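Local coordinates for protein mannan endo-1,6-alpha-mannosidase (Chaetomium thermophilum, PDB 6RY0) that probably cleaves alpha-1,6-mannosidic linkages as a calcium-binding family 76 enzyme and is thought to transfer GPI-anchored glycoproteins into the fungal cell wall, at residues K194-N199 with A265-G270; F145-P148 with Q154-A157; R344-L349 with L402-A407; Y45-F50 with G61-P66. One frame throughout, in Å; residues are numbered along the deposited sequence. Where two conformers were deposited one is given.

Contact 1. Residues K194-N199 with A265-G270; sequences KNTIAN and ALLLHG
Thr196 turns two faces to its surroundings: OG1 is bonded to the backbone oxygen of Tyr243, and weakly to that of Asp244, while its methyl CG2 comes loosely near Leu267, 4.5 Å from CD1 of that leucine. A threonine fits here because OG1 can bond to the carbonyls of the chain leading into strand 245-247 while CG2 faces a leucine. The closest meeting is apolar: Ile197 CD1 reaches Leu266 CD2 at 3.9 Å. The two side chains cross at about a right angle, end methyl to end methyl. With CG1 anti to the backbone N (chi1 -172°), the longer branch of Ile197 carries CD1 across to the leucine.

Ahead of the helix, Asn195 occupies the N-cap, where its OD1 takes a weak bond from Ala198 N. One turn on, Asn199 ND2 donates to Asn195 O at 2.9 Å, nearly straight at 165° and with the acceptor in its amide plane, tying the helix start to the strand before it.

Strand 193-195 pairs antiparallel with 245-247 and runs directly into helix 196-213, which packs here against helix 261-278. Helix 216-231 meets Leu267 through Leu229, and helix 323-337 meets Leu266 through Trp330.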
loop_
_atom_site.group_PDB
_atom_site.type_symbol
_atom_site.label_atom_id
_atom_site.label_comp_id
_atom_site.label_asym_id
_atom_site.label_seq_id
_atom_site.Cartn_x
_atom_site.Cartn_y
_atom_site.Cartn_z
ATOM N N LYS A 194 14.441 12.764 1.321
ATOM C CA LYS A 194 14.503 11.357 1.713
ATOM C C LYS A 194 13.346 11.133 2.670
ATOM O O LYS A 194 13.341 11.641 3.785
ATOM C CB LYS A 194 15.842 11.003 2.343
ATOM C CG LYS A 194 16.987 10.946 1.331
ATOM C CD LYS A 194 18.284 10.383 1.835
ATOM C CE LYS A 194 19.176 10.060 0.661
ATOM N NZ LYS A 194 20.442 9.362 1.063
ATOM N N ASN A 195 12.331 10.429 2.198
ATOM C CA ASN A 195 11.114 10.344 2.937
ATOM C C ASN A 195 10.825 8.948 3.440
ATOM O O ASN A 195 11.372 7.945 2.989
ATOM C CB ASN A 195 9.951 10.932 2.182
ATOM C CG ASN A 195 9.657 10.272 0.889
ATOM O OD1 ASN A 195 10.345 9.354 0.426
ATOM N ND2 ASN A 195 8.595 10.735 0.264
ATOM N N THR A 196 9.955 8.900 4.439
ATOM C CA THR A 196 9.598 7.634 5.027
ATOM C C THR A 196 8.993 6.692 4.023
ATOM O O THR A 196 9.381 5.522 3.991
ATOM C CB THR A 196 8.687 7.852 6.225
ATOM O OG1 THR A 196 9.424 8.653 7.136
ATOM C CG2 THR A 196 8.273 6.536 6.837
ATOM N N ILE A 197 8.036 7.149 3.225
ATOM C CA ILE A 197 7.263 6.195 2.441
ATOM C C ILE A 197 8.146 5.438 1.434
ATOM O O ILE A 197 7.956 4.231 1.237
ATOM C CB ILE A 197 6.025 6.828 1.782
ATOM C CG1 ILE A 197 5.150 5.756 1.129
ATOM C CG2 ILE A 197 6.397 7.940 0.784
ATOM C CD1 ILE A 197 4.579 4.806 2.056
ATOM N N ALA A 198 9.097 6.103 0.773
ATOM C CA ALA A 198 9.961 5.387 -0.158
ATOM C C ALA A 198 10.698 4.256 0.556
ATOM O O ALA A 198 10.811 3.126 0.077
ATOM C CB ALA A 198 10.994 6.362 -0.769
ATOM N N ASN A 199 11.241 4.600 1.717
ATOM C CA ASN A 199 12.006 3.649 2.502
ATOM C C ASN A 199 11.122 2.555 3.086
ATOM O O ASN A 199 11.532 1.404 3.154
ATOM C CB ASN A 199 12.803 4.432 3.556
ATOM C CG ASN A 199 13.940 5.149 2.905
ATOM O OD1 ASN A 199 14.955 4.509 2.578
ATOM N ND2 ASN A 199 13.786 6.446 2.634
ATOM N N ALA A 265 1.651 2.480 9.423
ATOM C CA ALA A 265 1.063 1.174 9.174
ATOM C C ALA A 265 1.951 0.314 8.273
ATOM O O ALA A 265 2.006 -0.907 8.471
ATOM C CB ALA A 265 -0.338 1.301 8.562
ATOM N N LEU A 266 2.631 0.898 7.290
ATOM C CA LEU A 266 3.487 0.112 6.429
ATOM C C LEU A 266 4.688 -0.406 7.213
ATOM O O LEU A 266 5.129 -1.533 7.012
ATOM C CB LEU A 266 3.918 0.927 5.201
ATOM C CG LEU A 266 4.641 0.114 4.122
ATOM C CD1 LEU A 266 3.905 -1.158 3.758
ATOM C CD2 LEU A 266 4.805 0.981 2.896
ATOM N N LEU A 267 5.262 0.418 8.093
ATOM C CA LEU A 267 6.344 -0.057 8.933
ATOM C C LEU A 267 5.869 -1.168 9.863
ATOM O O LEU A 267 6.597 -2.142 10.078
ATOM C CB LEU A 267 6.979 1.071 9.714
ATOM C CG LEU A 267 7.706 2.126 8.867
ATOM C CD1 LEU A 267 8.378 3.136 9.766
ATOM C CD2 LEU A 267 8.689 1.516 7.923
ATOM N N LEU A 268 4.676 -1.045 10.442
ATOM C CA LEU A 268 4.118 -2.135 11.241
ATOM C C LEU A 268 4.022 -3.424 10.422
ATOM O O LEU A 268 4.388 -4.488 10.897
ATOM C CB LEU A 268 2.740 -1.723 11.783
ATOM C CG LEU A 268 1.986 -2.840 12.502
ATOM C CD1 LEU A 268 2.671 -3.270 13.793
ATOM C CD2 LEU A 268 0.561 -2.428 12.786
ATOM N N HIS A 269 3.494 -3.310 9.212
ATOM C CA HIS A 269 3.337 -4.463 8.323
ATOM C C HIS A 269 4.695 -5.122 8.078
ATOM O O HIS A 269 4.826 -6.334 8.278
ATOM C CB HIS A 269 2.682 -3.946 7.046
ATOM C CG HIS A 269 2.249 -4.970 6.051
ATOM N ND1 HIS A 269 2.985 -5.265 4.925
ATOM C CD2 HIS A 269 1.084 -5.647 5.935
ATOM C CE1 HIS A 269 2.271 -6.067 4.162
ATOM N NE2 HIS A 269 1.116 -6.318 4.739
ATOM N N GLY A 270 5.690 -4.355 7.664
ATOM C CA GLY A 270 6.975 -4.965 7.405
ATOM C C GLY A 270 7.603 -5.537 8.640
ATOM O O GLY A 270 8.246 -6.600 8.592
#

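Contact 2. Residues F145-P148 with Q154-A157; sequences FPNP and QWLA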
loop_
_atom_site.group_PDB
_atom_site.type_symbol
_atom_site.label_atom_id
_atom_site.label_comp_id
_atom_site.label_asym_id
_atom_site.label_seq_id
_atom_site.Cartn_x
_atom_site.Cartn_y
_atom_site.Cartn_z
ATOM N N PHE A 145 -2.730 -15.429 -6.239
ATOM C CA PHE A 145 -3.511 -14.858 -7.344
ATOM C C PHE A 145 -3.101 -15.588 -8.626
ATOM O O PHE A 145 -1.918 -15.865 -8.834
ATOM C CB PHE A 145 -3.217 -13.359 -7.411
ATOM C CG PHE A 145 -4.127 -12.561 -8.290
ATOM C CD1 PHE A 145 -5.451 -12.391 -7.964
ATOM C CD2 PHE A 145 -3.642 -11.901 -9.381
ATOM C CE1 PHE A 145 -6.284 -11.627 -8.740
ATOM C CE2 PHE A 145 -4.454 -11.129 -10.154
ATOM C CZ PHE A 145 -5.786 -11.007 -9.842
ATOM N N PRO A 146 -4.049 -15.898 -9.515
ATOM C CA PRO A 146 -3.662 -16.670 -10.697
ATOM C C PRO A 146 -2.481 -16.089 -11.441
ATOM O O PRO A 146 -2.336 -14.875 -11.599
ATOM C CB PRO A 146 -4.937 -16.649 -11.552
ATOM C CG PRO A 146 -6.043 -16.585 -10.515
ATOM C CD PRO A 146 -5.507 -15.678 -9.439
ATOM N N ASN A 147 -1.621 -16.967 -11.915
ATOM C CA ASN A 147 -0.410 -16.549 -12.588
ATOM C C ASN A 147 -0.689 -15.985 -13.958
ATOM O O ASN A 147 -1.523 -16.514 -14.688
ATOM C CB ASN A 147 0.536 -17.730 -12.752
ATOM C CG ASN A 147 1.102 -18.237 -11.449
ATOM O OD1 ASN A 147 1.266 -17.493 -10.472
ATOM N ND2 ASN A 147 1.448 -19.512 -11.423
ATOM N N PRO A 148 0.081 -14.984 -14.375
ATOM C CA PRO A 148 0.082 -14.548 -15.779
ATOM C C PRO A 148 0.490 -15.663 -16.701
ATOM O O PRO A 148 1.090 -16.643 -16.251
ATOM C CB PRO A 148 1.155 -13.434 -15.810
ATOM C CG PRO A 148 1.201 -12.930 -14.375
ATOM C CD PRO A 148 1.034 -14.195 -13.575
ATOM N N GLN A 154 6.012 -12.872 -14.057
ATOM C CA GLN A 154 5.320 -13.522 -12.974
ATOM C C GLN A 154 5.328 -12.650 -11.720
ATOM O O GLN A 154 6.197 -11.783 -11.551
ATOM C CB GLN A 154 5.974 -14.892 -12.722
ATOM C CG GLN A 154 5.884 -15.834 -13.928
ATOM C CD GLN A 154 4.458 -16.180 -14.274
ATOM O OE1 GLN A 154 3.688 -16.610 -13.413
ATOM N NE2 GLN A 154 4.083 -15.972 -15.512
ATOM N N TRP A 155 4.360 -12.857 -10.817
ATOM C CA TRP A 155 4.191 -11.947 -9.702
ATOM C C TRP A 155 5.430 -11.829 -8.807
ATOM O O TRP A 155 5.881 -10.731 -8.490
ATOM C CB TRP A 155 2.964 -12.309 -8.851
ATOM C CG TRP A 155 1.696 -12.448 -9.615
ATOM C CD1 TRP A 155 0.826 -13.493 -9.492
ATOM C CD2 TRP A 155 1.096 -11.512 -10.536
ATOM N NE1 TRP A 155 -0.273 -13.277 -10.279
ATOM C CE2 TRP A 155 -0.137 -12.075 -10.934
ATOM C CE3 TRP A 155 1.467 -10.281 -11.074
ATOM C CZ2 TRP A 155 -0.958 -11.455 -11.862
ATOM C CZ3 TRP A 155 0.652 -9.667 -12.001
ATOM C CH2 TRP A 155 -0.545 -10.249 -12.381
ATOM N N LEU A 156 5.985 -12.962 -8.376
ATOM C CA LEU A 156 7.149 -12.917 -7.526
ATOM C C LEU A 156 8.303 -12.206 -8.257
ATOM O O LEU A 156 8.992 -11.366 -7.678
ATOM C CB LEU A 156 7.576 -14.316 -7.086
ATOM C CG LEU A 156 8.885 -14.396 -6.279
ATOM C CD1 LEU A 156 8.788 -13.666 -4.971
ATOM C CD2 LEU A 156 9.268 -15.842 -6.046
ATOM N N ALA A 157 8.505 -12.544 -9.529
ATOM C CA ALA A 157 9.560 -11.931 -10.322
ATOM C C ALA A 157 9.404 -10.413 -10.417
ATOM O O ALA A 157 10.400 -9.686 -10.437
ATOM C CB ALA A 157 9.604 -12.534 -11.704
HETATM O O HOH W 1 3.056 -15.542 -11.016
#
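Trp155 and Gln154 fold back onto Phe145-Pro148 within the connection between helix 127-142 and helix 155-167, two helices of the (alpha/alpha) barrel fold of glycosyl hydrolase family 76. Gln154 holds the N-cap position of the second helix.

Among the hydrogen bonds, the indole NE1 of Trp155 gives its main one to Pro146 O, 2.9 Å away, coming from above the carbonyl plane rather than along a lone pair. A longer, weak one goes to Phe145 O at the ring edge, so one buried N-H is shared by two successive carbonyls. Gln154 NE2 donates almost straight (176°) to Pro148 O at 3.2 Å and is also bonded to Lys152 O. Its chain bends at chi2 (-63°), which folds the amide back beside Pro148.

A water adds a bridge: it donates to Asn147 OD1 and to Gln154 OE1, each at 2.7 Å, and accepts from Trp155 N, an amide of the first helical turn. The two side-chain amides are turned nearly at right angles. Asn147 is further anchored by ND2 to Ile417 O.

The apolar contacts centre on the indole. Phe145, its ring turned obliquely to it, offers an edge, CD2 lying 3.7 Å from Trp155 CZ2. Proline suits position 148 because its compact, rigid ring presents CG and CD to the aromatic face: Pro148 CG makes a CH-pi contact 3.7 Å from the centroid of the six-membered ring of Trp155, only 13° off its normal.

Contact 3. Residues R344-L349 with L402-A407; sequences RILPVL and LLIEYA
Leu346 and Ile404 make the apolar contact that joins helix 342-358 to the chain following helix 389-401. Leu346 CD2 lies 3.7 Å from Ile404 CG2, and the two side chains cross at about a right angle. The isoleucine touches with its short branch, since CG1 is anti to the backbone N (chi1 -165°) and carries the longer arm elsewhere; beta-branching thus lets one residue serve two directions. Leucine suits the helix side because its forked end extends far enough to bridge to the loop.

A second, looser approach is between a side chain and the backbone: Leu402 CD2 comes within 4.3 Å of Leu349 O. It is a loose approach to a helix carbonyl, and it extends the join by one turn beyond Leu346.

The backbone hydrogen bonds shape both partners. Pro347, lacking an N-H, interrupts the helical pattern, and the helix is kinked there. Regular bonding returns with Leu349 N to Ile345 O at 3.0 Å. On the other side, Tyr406 N bonds to Leu403 O and Ala407 N to Ile404 O, each at 3.0 Å, the three-residue spacing of a 3-10 turn.

Among the side chains at the outer surface, Glu405 CG sits 3.6 Å above the centre of the Tyr406 ring, and Lys33 makes a cation-pi contact with that ring. The short segment after helix 389-401, with its 3-10 turn, thus packs against helices 342-358, 323-337, 76-93 and 33-48, as expected of connections in the (alpha/alpha) barrel of glycosyl hydrolase family 76.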
loop_
_atom_site.group_PDB
_atom_site.type_symbol
_atom_site.label_atom_id
_atom_site.label_comp_id
_atom_site.label_asym_id
_atom_site.label_seq_id
_atom_site.Cartn_x
_atom_site.Cartn_y
_atom_site.Cartn_z
ATOM N N ARG A 344 -5.643 -6.762 19.875
ATOM C CA ARG A 344 -5.428 -5.330 19.860
ATOM C C ARG A 344 -5.962 -4.697 18.567
ATOM O O ARG A 344 -6.303 -3.526 18.558
ATOM C CB ARG A 344 -3.950 -4.969 19.994
ATOM C CG ARG A 344 -3.321 -5.437 21.305
ATOM C CD ARG A 344 -1.868 -5.003 21.389
ATOM N NE ARG A 344 -1.773 -3.567 21.548
ATOM C CZ ARG A 344 -0.615 -2.890 21.527
ATOM N NH1 ARG A 344 0.521 -3.485 21.207
ATOM N NH2 ARG A 344 -0.609 -1.598 21.810
ATOM N N ILE A 345 -5.989 -5.452 17.486
ATOM C CA ILE A 345 -6.244 -4.907 16.172
ATOM C C ILE A 345 -7.688 -5.174 15.709
ATOM O O ILE A 345 -8.368 -4.251 15.265
ATOM C CB ILE A 345 -5.237 -5.454 15.129
ATOM C CG1 ILE A 345 -3.842 -4.869 15.436
ATOM C CG2 ILE A 345 -5.702 -5.132 13.702
ATOM C CD1 ILE A 345 -2.742 -5.436 14.539
ATOM N N LEU A 346 -8.144 -6.425 15.723
ATOM C CA LEU A 346 -9.421 -6.727 15.075
ATOM C C LEU A 346 -10.594 -5.938 15.633
ATOM O O LEU A 346 -11.415 -5.473 14.853
ATOM C CB LEU A 346 -9.715 -8.223 15.036
ATOM C CG LEU A 346 -8.724 -9.045 14.212
ATOM C CD1 LEU A 346 -9.196 -10.486 14.131
ATOM C CD2 LEU A 346 -8.501 -8.519 12.812
ATOM N N PRO A 347 -10.711 -5.744 16.961
ATOM C CA PRO A 347 -11.879 -4.984 17.452
ATOM C C PRO A 347 -11.888 -3.543 16.985
ATOM O O PRO A 347 -12.961 -2.955 16.784
ATOM C CB PRO A 347 -11.749 -5.101 18.975
ATOM C CG PRO A 347 -10.969 -6.352 19.174
ATOM C CD PRO A 347 -9.965 -6.368 18.060
ATOM N N VAL A 348 -10.707 -2.933 16.823
ATOM C CA VAL A 348 -10.604 -1.559 16.396
ATOM C C VAL A 348 -10.869 -1.437 14.879
ATOM O O VAL A 348 -11.529 -0.510 14.411
ATOM C CB VAL A 348 -9.201 -1.061 16.818
ATOM C CG1 VAL A 348 -8.989 0.344 16.403
ATOM C CG2 VAL A 348 -8.990 -1.252 18.347
ATOM N N LEU A 349 -10.374 -2.396 14.095
ATOM C CA LEU A 349 -10.742 -2.401 12.685
ATOM C C LEU A 349 -12.253 -2.566 12.536
ATOM O O LEU A 349 -12.850 -1.994 11.615
ATOM C CB LEU A 349 -9.987 -3.451 11.892
ATOM C CG LEU A 349 -8.467 -3.290 11.867
ATOM C CD1 LEU A 349 -7.865 -4.333 10.950
ATOM C CD2 LEU A 349 -8.040 -1.874 11.480
ATOM N N LEU A 402 -12.694 -7.224 7.017
ATOM C CA LEU A 402 -13.446 -7.837 8.105
ATOM C C LEU A 402 -13.482 -9.359 7.989
ATOM O O LEU A 402 -13.808 -10.018 8.960
ATOM C CB LEU A 402 -14.887 -7.312 8.142
ATOM C CG LEU A 402 -15.035 -5.840 8.507
ATOM C CD1 LEU A 402 -16.482 -5.452 8.370
ATOM C CD2 LEU A 402 -14.507 -5.526 9.915
ATOM N N LEU A 403 -13.166 -9.907 6.819
ATOM C CA LEU A 403 -13.153 -11.329 6.612
ATOM C C LEU A 403 -11.802 -11.980 6.878
ATOM O O LEU A 403 -11.621 -13.161 6.589
ATOM C CB LEU A 403 -13.639 -11.662 5.198
ATOM C CG LEU A 403 -15.057 -11.154 4.877
ATOM C CD1 LEU A 403 -15.303 -11.207 3.362
ATOM C CD2 LEU A 403 -16.101 -11.936 5.645
ATOM N N ILE A 404 -10.852 -11.245 7.440
ATOM C CA ILE A 404 -9.500 -11.770 7.610
ATOM C C ILE A 404 -9.487 -13.057 8.443
ATOM O O ILE A 404 -8.671 -13.911 8.179
ATOM C CB ILE A 404 -8.556 -10.687 8.185
ATOM C CG1 ILE A 404 -7.081 -11.075 8.024
ATOM C CG2 ILE A 404 -8.858 -10.356 9.635
ATOM C CD1 ILE A 404 -6.573 -10.948 6.616
ATOM N N GLU A 405 -10.379 -13.209 9.423
ATOM C CA GLU A 405 -10.375 -14.403 10.267
ATOM C C GLU A 405 -10.595 -15.673 9.459
ATOM O O GLU A 405 -10.237 -16.755 9.907
ATOM C CB GLU A 405 -11.438 -14.279 11.388
ATOM C CG GLU A 405 -12.940 -14.064 10.869
ATOM C CD GLU A 405 -14.012 -14.030 11.977
ATOM O OE1 GLU A 405 -14.711 -12.988 12.116
ATOM O OE2 GLU A 405 -14.178 -15.058 12.687
ATOM N N TYR A 406 -11.233 -15.562 8.303
ATOM C CA TYR A 406 -11.534 -16.692 7.447
ATOM C C TYR A 406 -10.500 -16.927 6.356
ATOM O O TYR A 406 -10.575 -17.927 5.641
ATOM C CB TYR A 406 -12.896 -16.503 6.768
ATOM C CG TYR A 406 -14.053 -16.163 7.699
ATOM C CD1 TYR A 406 -14.613 -17.097 8.522
ATOM C CD2 TYR A 406 -14.597 -14.894 7.704
ATOM C CE1 TYR A 406 -15.687 -16.756 9.353
ATOM C CE2 TYR A 406 -15.643 -14.550 8.495
ATOM C CZ TYR A 406 -16.194 -15.474 9.328
ATOM O OH TYR A 406 -17.250 -15.144 10.155
ATOM N N ALA A 407 -9.570 -16.008 6.180
ATOM C CA ALA A 407 -8.648 -16.055 5.073
ATOM C C ALA A 407 -7.405 -16.854 5.405
ATOM O O ALA A 407 -6.993 -16.916 6.543
ATOM C CB ALA A 407 -8.236 -14.638 4.700
#

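Contact 4. Residues Y45-F50 with G61-P66; sequences YDMMLF and GILPGP
Phe50 and Leu63 bring the two backbones together, their CA atoms 6.9 Å apart, where the C-terminal part of helix 33-48 and the residues after it meet the irregular loop leading to helix 76-93 in the (alpha/alpha) barrel of glycosyl hydrolase family 76. Phe50 N bonds to Met47 O at 3.1 Å. The loop is shaped by glycine and proline: Gly61 and Gly65 have backbone angles at which a side chain would strike the preceding carbonyl oxygen, and the peptide before Pro66 is cis.

Leu63 is the buried wedge, and its two methyls divide the work. CD2 lies 4.0 Å from Phe50 CB, while CD1 comes 4.2 Å from Met47 CE. Leucine's fork suits two neighbours at once. Methionine is long and flexible: in the conformer described, Met47, bent at chi2 (63°), brings CE to Leu63, the two side chains crossing near a right angle. The Phe50 ring packs on Ala389 and Ala392 of helix 389-401.

The loop continues toward a calcium ligand, Asp73, and Pro64 shares a backbone hydrogen bond with the next residue, Tyr74. The Pro64 ring meets a backbone carbonyl of 45-50: Phe50 O lies 3.3 Å from Pro64 CD and 3.4 Å from Pro64 CG.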
loop_
_atom_site.group_PDB
_atom_site.type_symbol
_atom_site.label_atom_id
_atom_site.label_comp_id
_atom_site.label_asym_id
_atom_site.label_seq_id
_atom_site.Cartn_x
_atom_site.Cartn_y
_atom_site.Cartn_z
ATOM N N TYR A 45 -18.159 -3.468 -6.838
ATOM C CA TYR A 45 -18.841 -2.954 -8.028
ATOM C C TYR A 45 -18.717 -1.433 -8.093
ATOM O O TYR A 45 -18.343 -0.888 -9.128
ATOM C CB TYR A 45 -20.318 -3.427 -7.978
ATOM C CG TYR A 45 -21.144 -2.881 -9.111
ATOM C CD1 TYR A 45 -21.717 -1.625 -9.042
ATOM C CD2 TYR A 45 -21.355 -3.647 -10.271
ATOM C CE1 TYR A 45 -22.453 -1.128 -10.159
ATOM C CE2 TYR A 45 -22.086 -3.162 -11.348
ATOM C CZ TYR A 45 -22.581 -1.912 -11.292
ATOM O OH TYR A 45 -23.273 -1.382 -12.356
ATOM N N ASP A 46 -19.057 -0.733 -7.014
ATOM C CA ASP A 46 -19.017 0.720 -7.046
ATOM C C ASP A 46 -17.618 1.250 -7.261
ATOM O O ASP A 46 -17.450 2.242 -7.963
ATOM C CB ASP A 46 -19.619 1.321 -5.785
ATOM C CG ASP A 46 -21.133 1.439 -5.843
ATOM O OD1 ASP A 46 -21.720 1.091 -6.893
ATOM O OD2 ASP A 46 -21.739 1.912 -4.831
ATOM N N MET A 47 -16.593 0.617 -6.710
ATOM C CA MET A 47 -15.233 1.066 -6.959
ATOM C C MET A 47 -14.867 0.840 -8.440
ATOM O O MET A 47 -14.223 1.674 -9.062
ATOM C CB MET A 47 -14.271 0.326 -6.022
ATOM C CG MET A 47 -12.793 0.568 -6.234
ATOM S SD MET A 47 -12.339 2.267 -5.964
ATOM C CE MET A 47 -10.861 2.435 -6.939
ATOM N N MET A 48 -15.296 -0.277 -9.002
ATOM C CA MET A 48 -14.937 -0.606 -10.373
ATOM C C MET A 48 -15.573 0.375 -11.351
ATOM O O MET A 48 -15.023 0.574 -12.427
ATOM C CB MET A 48 -15.305 -2.053 -10.704
ATOM C CG MET A 48 -14.790 -2.628 -12.018
ATOM S SD MET A 48 -12.973 -2.623 -12.051
ATOM C CE MET A 48 -12.178 -3.830 -11.068
ATOM N N LEU A 49 -16.691 1.019 -10.997
ATOM C CA LEU A 49 -17.297 2.011 -11.876
ATOM C C LEU A 49 -16.325 3.165 -12.185
ATOM O O LEU A 49 -16.451 3.824 -13.219
ATOM C CB LEU A 49 -18.576 2.591 -11.286
ATOM C CG LEU A 49 -19.739 1.614 -11.155
ATOM C CD1 LEU A 49 -20.888 2.319 -10.409
ATOM C CD2 LEU A 49 -20.214 1.118 -12.506
ATOM N N PHE A 50 -15.382 3.460 -11.279
ATOM C CA PHE A 50 -14.426 4.526 -11.548
ATOM C C PHE A 50 -13.414 4.153 -12.626
ATOM O O PHE A 50 -12.785 5.032 -13.214
ATOM C CB PHE A 50 -13.666 4.878 -10.266
ATOM C CG PHE A 50 -14.514 5.540 -9.220
ATOM C CD1 PHE A 50 -14.733 6.904 -9.233
ATOM C CD2 PHE A 50 -15.049 4.811 -8.192
ATOM C CE1 PHE A 50 -15.510 7.511 -8.264
ATOM C CE2 PHE A 50 -15.844 5.416 -7.230
ATOM C CZ PHE A 50 -16.077 6.767 -7.270
ATOM N N GLY A 61 -4.874 -0.597 -16.046
ATOM C CA GLY A 61 -4.071 -0.478 -14.852
ATOM C C GLY A 61 -4.088 0.881 -14.185
ATOM O O GLY A 61 -3.522 1.006 -13.108
ATOM N N ILE A 62 -4.703 1.883 -14.798
ATOM C CA ILE A 62 -4.784 3.195 -14.197
ATOM C C ILE A 62 -6.220 3.629 -14.013
ATOM O O ILE A 62 -7.116 3.247 -14.773
ATOM C CB ILE A 62 -4.013 4.292 -14.990
ATOM C CG1 ILE A 62 -4.541 4.417 -16.422
ATOM C CG2 ILE A 62 -2.526 4.013 -14.953
ATOM C CD1 ILE A 62 -4.021 5.655 -17.155
ATOM N N LEU A 63 -6.418 4.427 -12.980
ATOM C CA LEU A 63 -7.639 5.191 -12.798
ATOM C C LEU A 63 -7.554 6.445 -13.681
ATOM O O LEU A 63 -6.499 6.792 -14.195
ATOM C CB LEU A 63 -7.811 5.544 -11.316
ATOM C CG LEU A 63 -8.300 4.377 -10.455
ATOM C CD1 LEU A 63 -7.961 4.648 -9.005
ATOM C CD2 LEU A 63 -9.791 4.166 -10.622
ATOM N N PRO A 64 -8.667 7.157 -13.860
ATOM C CA PRO A 64 -8.630 8.339 -14.714
ATOM C C PRO A 64 -7.595 9.369 -14.235
ATOM O O PRO A 64 -7.566 9.732 -13.051
ATOM C CB PRO A 64 -10.070 8.865 -14.644
ATOM C CG PRO A 64 -10.902 7.652 -14.412
ATOM C CD PRO A 64 -10.040 6.825 -13.454
ATOM N N GLY A 65 -6.798 9.868 -15.173
ATOM C CA GLY A 65 -5.741 10.778 -14.829
ATOM C C GLY A 65 -4.615 10.660 -15.812
ATOM O O GLY A 65 -4.723 9.925 -16.789
ATOM N N PRO A 66 -3.510 11.343 -15.544
ATOM C CA PRO A 66 -3.250 12.143 -14.341
ATOM C C PRO A 66 -3.867 13.537 -14.420
ATOM O O PRO A 66 -4.177 14.034 -15.513
ATOM C CB PRO A 66 -1.740 12.225 -14.310
ATOM C CG PRO A 66 -1.380 12.211 -15.781
ATOM C CD PRO A 66 -2.355 11.317 -16.449
#

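In the fold
The four contacts are spread through one helical domain, with centres 22 to 27 Å apart and no atoms touching between them. Contacts 1 and 3 approach most closely, to about 5 Å between nearest atoms, and are joined through helix 323-337, which packs against both. Contact 2 precedes contact 1 along the chain, helix 155-167 being followed by strand 193-195, and their centres are 24 Å apart. Contact 4 is near the bound calcium ion, about 10 Å from the Pro64 side chain and ligated by Asp73 and His385. In contact 1, the Ile197 side chain is about 8 Å from that of Asp129, a ligand of a second calcium site that holds no ion in this model. Contacts 2 and 3 lie away from both sites.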